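Local coordinates for protein natural killer cell receptor Ly49C (Mus musculus, PDB 3C8J) that serves as a receptor on natural killer cells for class I MHC molecules, working as a disulfide-linked homodimer with a C-type lectin-like domain, at residues N135-L140 / I188-I193. The protein carries 4 engineered substitutions. Residues are numbered along the deposited sequence; the frame is centred on the assembly and turned at random.
Sequences NYWIGL and IPYYCI
Trp137 and Tyr190 set their rings obliquely against each other, planes at 46°, as strands 136-138 and 190-193 run side by side in the same direction. Tyr190 CB lies over one face of the indole, 3.7 Å from the centroid of the five-membered ring, and farther along the side chain Tyr190 CD1 rests 3.5 Å from Trp137 CZ2. With CG anti to the carbonyl carbon (chi1 -71°), the indole swings across to residue 188, where Trp137 NE1 gives its hydrogen to Ile188 O at 3.0 Å. The acceptor lies almost in the indole plane and the nitrogen approaches nearly along the C=O axis, although the bond is bent at the hydrogen (131°). The phenol of Tyr190 is itself sandwiched, with Asn135 CB over the centre of one face, 3.8 Å from the centroid, and Ile188 CG2 toward the rim of the other.

The parallel pairing is that of the C-type lectin fold, in which 190-197, the last strand of the domain, joins 90-96 to 136-143. Trp137 lies astride Tyr191 and Ile193, its N bonding to Tyr191 O and its O accepting from Ile193 N; before them comes a weak bond from Tyr191 N to Asn135 O. Cys192 shares the sheet face of Trp137 and is disulfide-bonded to Cys104 of helix 101-110.

On the face bearing Tyr136 and Tyr191, the Tyr136 ring takes Tyr191 CB over one side, 3.9 Å from its centroid, while the two phenols cross obliquely. Ile193 turns its CG1 branch, anti to the carbonyl carbon, onto the base of the same side chain, bringing CG1 within 3.5 Å of Tyr136 CB. The hydroxyl of Tyr136 reaches beyond this packing to a hydrogen bond with Ile132 O.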
loop_
_atom_site.group_PDB
_atom_site.type_symbol
_atom_site.label_atom_id
_atom_site.label_comp_id
_atom_site.label_asym_id
_atom_site.label_seq_id
_atom_site.Cartn_x
_atom_site.Cartn_y
_atom_site.Cartn_z
ATOM N N ASN A 135 6.059 -12.552 -15.831
ATOM C CA ASN A 135 7.451 -12.209 -15.644
ATOM C C ASN A 135 7.631 -10.712 -15.798
ATOM O O ASN A 135 7.190 -10.132 -16.796
ATOM C CB ASN A 135 8.302 -12.950 -16.652
ATOM C CG ASN A 135 8.165 -14.436 -16.518
ATOM O OD1 ASN A 135 7.959 -15.142 -17.496
ATOM N ND2 ASN A 135 8.247 -14.929 -15.289
ATOM N N TYR A 136 8.282 -10.089 -14.819
ATOM C CA TYR A 136 8.371 -8.638 -14.763
ATOM C C TYR A 136 9.828 -8.169 -14.707
ATOM O O TYR A 136 10.583 -8.530 -13.792
ATOM C CB TYR A 136 7.623 -8.122 -13.521
ATOM C CG TYR A 136 6.157 -8.431 -13.502
ATOM C CD1 TYR A 136 5.709 -9.708 -13.205
ATOM C CD2 TYR A 136 5.215 -7.445 -13.745
ATOM C CE1 TYR A 136 4.368 -10.015 -13.188
ATOM C CE2 TYR A 136 3.847 -7.745 -13.699
ATOM C CZ TYR A 136 3.445 -9.042 -13.420
ATOM O OH TYR A 136 2.137 -9.389 -13.402
ATOM N N TRP A 137 10.234 -7.366 -15.680
ATOM C CA TRP A 137 11.538 -6.739 -15.618
ATOM C C TRP A 137 11.606 -5.866 -14.362
ATOM O O TRP A 137 10.613 -5.234 -13.972
ATOM C CB TRP A 137 11.777 -5.895 -16.856
ATOM C CG TRP A 137 12.002 -6.683 -18.115
ATOM C CD1 TRP A 137 11.286 -6.585 -19.268
ATOM C CD2 TRP A 137 13.033 -7.674 -18.368
ATOM N NE1 TRP A 137 11.797 -7.437 -20.223
ATOM C CE2 TRP A 137 12.867 -8.115 -19.699
ATOM C CE3 TRP A 137 14.062 -8.228 -17.602
ATOM C CZ2 TRP A 137 13.687 -9.091 -20.278
ATOM C CZ3 TRP A 137 14.882 -9.191 -18.181
ATOM C CH2 TRP A 137 14.688 -9.613 -19.507
ATOM N N ILE A 138 12.767 -5.877 -13.708
ATOM C CA ILE A 138 13.030 -4.975 -12.589
ATOM C C ILE A 138 14.368 -4.280 -12.842
ATOM O O ILE A 138 15.102 -4.674 -13.749
ATOM C CB ILE A 138 12.969 -5.680 -11.210
ATOM C CG1 ILE A 138 14.054 -6.748 -11.077
ATOM C CG2 ILE A 138 11.608 -6.297 -10.989
ATOM C CD1 ILE A 138 14.109 -7.353 -9.674
ATOM N N GLY A 139 14.670 -3.233 -12.072
ATOM C CA GLY A 139 15.833 -2.386 -12.346
ATOM C C GLY A 139 17.145 -2.970 -11.852
ATOM O O GLY A 139 17.874 -2.324 -11.094
ATOM N N LEU A 140 17.441 -4.196 -12.266
ATOM C CA LEU A 140 18.715 -4.809 -11.979
ATOM C C LEU A 140 19.280 -5.389 -13.265
ATOM O O LEU A 140 18.724 -6.350 -13.821
ATOM C CB LEU A 140 18.588 -5.882 -10.894
ATOM C CG LEU A 140 19.861 -6.663 -10.530
ATOM C CD1 LEU A 140 20.877 -5.741 -9.941
ATOM C CD2 LEU A 140 19.531 -7.762 -9.542
ATOM N N ILE A 188 14.159 -9.952 -24.173
ATOM C CA ILE A 188 12.942 -10.738 -24.037
ATOM C C ILE A 188 11.756 -9.837 -23.639
ATOM O O ILE A 188 11.858 -9.050 -22.697
ATOM C CB ILE A 188 13.118 -11.930 -23.071
ATOM C CG1 ILE A 188 14.238 -12.844 -23.576
ATOM C CG2 ILE A 188 11.804 -12.727 -22.950
ATOM C CD1 ILE A 188 14.434 -14.103 -22.772
ATOM N N PRO A 189 10.645 -9.930 -24.390
ATOM C CA PRO A 189 9.479 -9.110 -24.106
ATOM C C PRO A 189 8.767 -9.593 -22.840
ATOM O O PRO A 189 8.097 -10.636 -22.860
ATOM C CB PRO A 189 8.582 -9.316 -25.339
ATOM C CG PRO A 189 9.366 -10.130 -26.314
ATOM C CD PRO A 189 10.428 -10.823 -25.545
ATOM N N TYR A 190 8.927 -8.845 -21.750
ATOM C CA TYR A 190 8.252 -9.149 -20.501
ATOM C C TYR A 190 7.457 -7.948 -20.003
ATOM O O TYR A 190 7.559 -6.832 -20.527
ATOM C CB TYR A 190 9.258 -9.549 -19.418
ATOM C CG TYR A 190 9.841 -10.927 -19.550
ATOM C CD1 TYR A 190 11.130 -11.189 -19.077
ATOM C CD2 TYR A 190 9.127 -11.973 -20.156
ATOM C CE1 TYR A 190 11.700 -12.453 -19.188
ATOM C CE2 TYR A 190 9.686 -13.260 -20.277
ATOM C CZ TYR A 190 10.980 -13.489 -19.782
ATOM O OH TYR A 190 11.589 -14.735 -19.895
ATOM N N TYR A 191 6.679 -8.177 -18.961
ATOM C CA TYR A 191 6.044 -7.085 -18.244
ATOM C C TYR A 191 7.124 -6.262 -17.530
ATOM O O TYR A 191 8.320 -6.512 -17.679
ATOM C CB TYR A 191 5.076 -7.641 -17.228
ATOM C CG TYR A 191 3.945 -8.436 -17.799
ATOM C CD1 TYR A 191 3.434 -9.530 -17.104
ATOM C CD2 TYR A 191 3.354 -8.087 -19.017
ATOM C CE1 TYR A 191 2.362 -10.261 -17.602
ATOM C CE2 TYR A 191 2.282 -8.817 -19.532
ATOM C CZ TYR A 191 1.788 -9.904 -18.817
ATOM O OH TYR A 191 0.727 -10.642 -19.308
ATOM N N CYS A 192 6.691 -5.300 -16.733
ATOM C CA CYS A 192 7.581 -4.294 -16.229
ATOM C C CYS A 192 7.011 -3.671 -14.958
ATOM O O CYS A 192 5.815 -3.361 -14.904
ATOM C CB CYS A 192 7.730 -3.252 -17.326
ATOM S SG CYS A 192 8.589 -1.797 -16.898
ATOM N N ILE A 193 7.864 -3.508 -13.944
ATOM C CA ILE A 193 7.475 -2.866 -12.683
ATOM C C ILE A 193 8.257 -1.590 -12.405
ATOM O O ILE A 193 9.487 -1.611 -12.355
ATOM C CB ILE A 193 7.663 -3.780 -11.445
ATOM C CG1 ILE A 193 7.098 -5.182 -11.705
ATOM C CG2 ILE A 193 6.985 -3.139 -10.228
ATOM C CD1 ILE A 193 7.167 -6.122 -10.514
#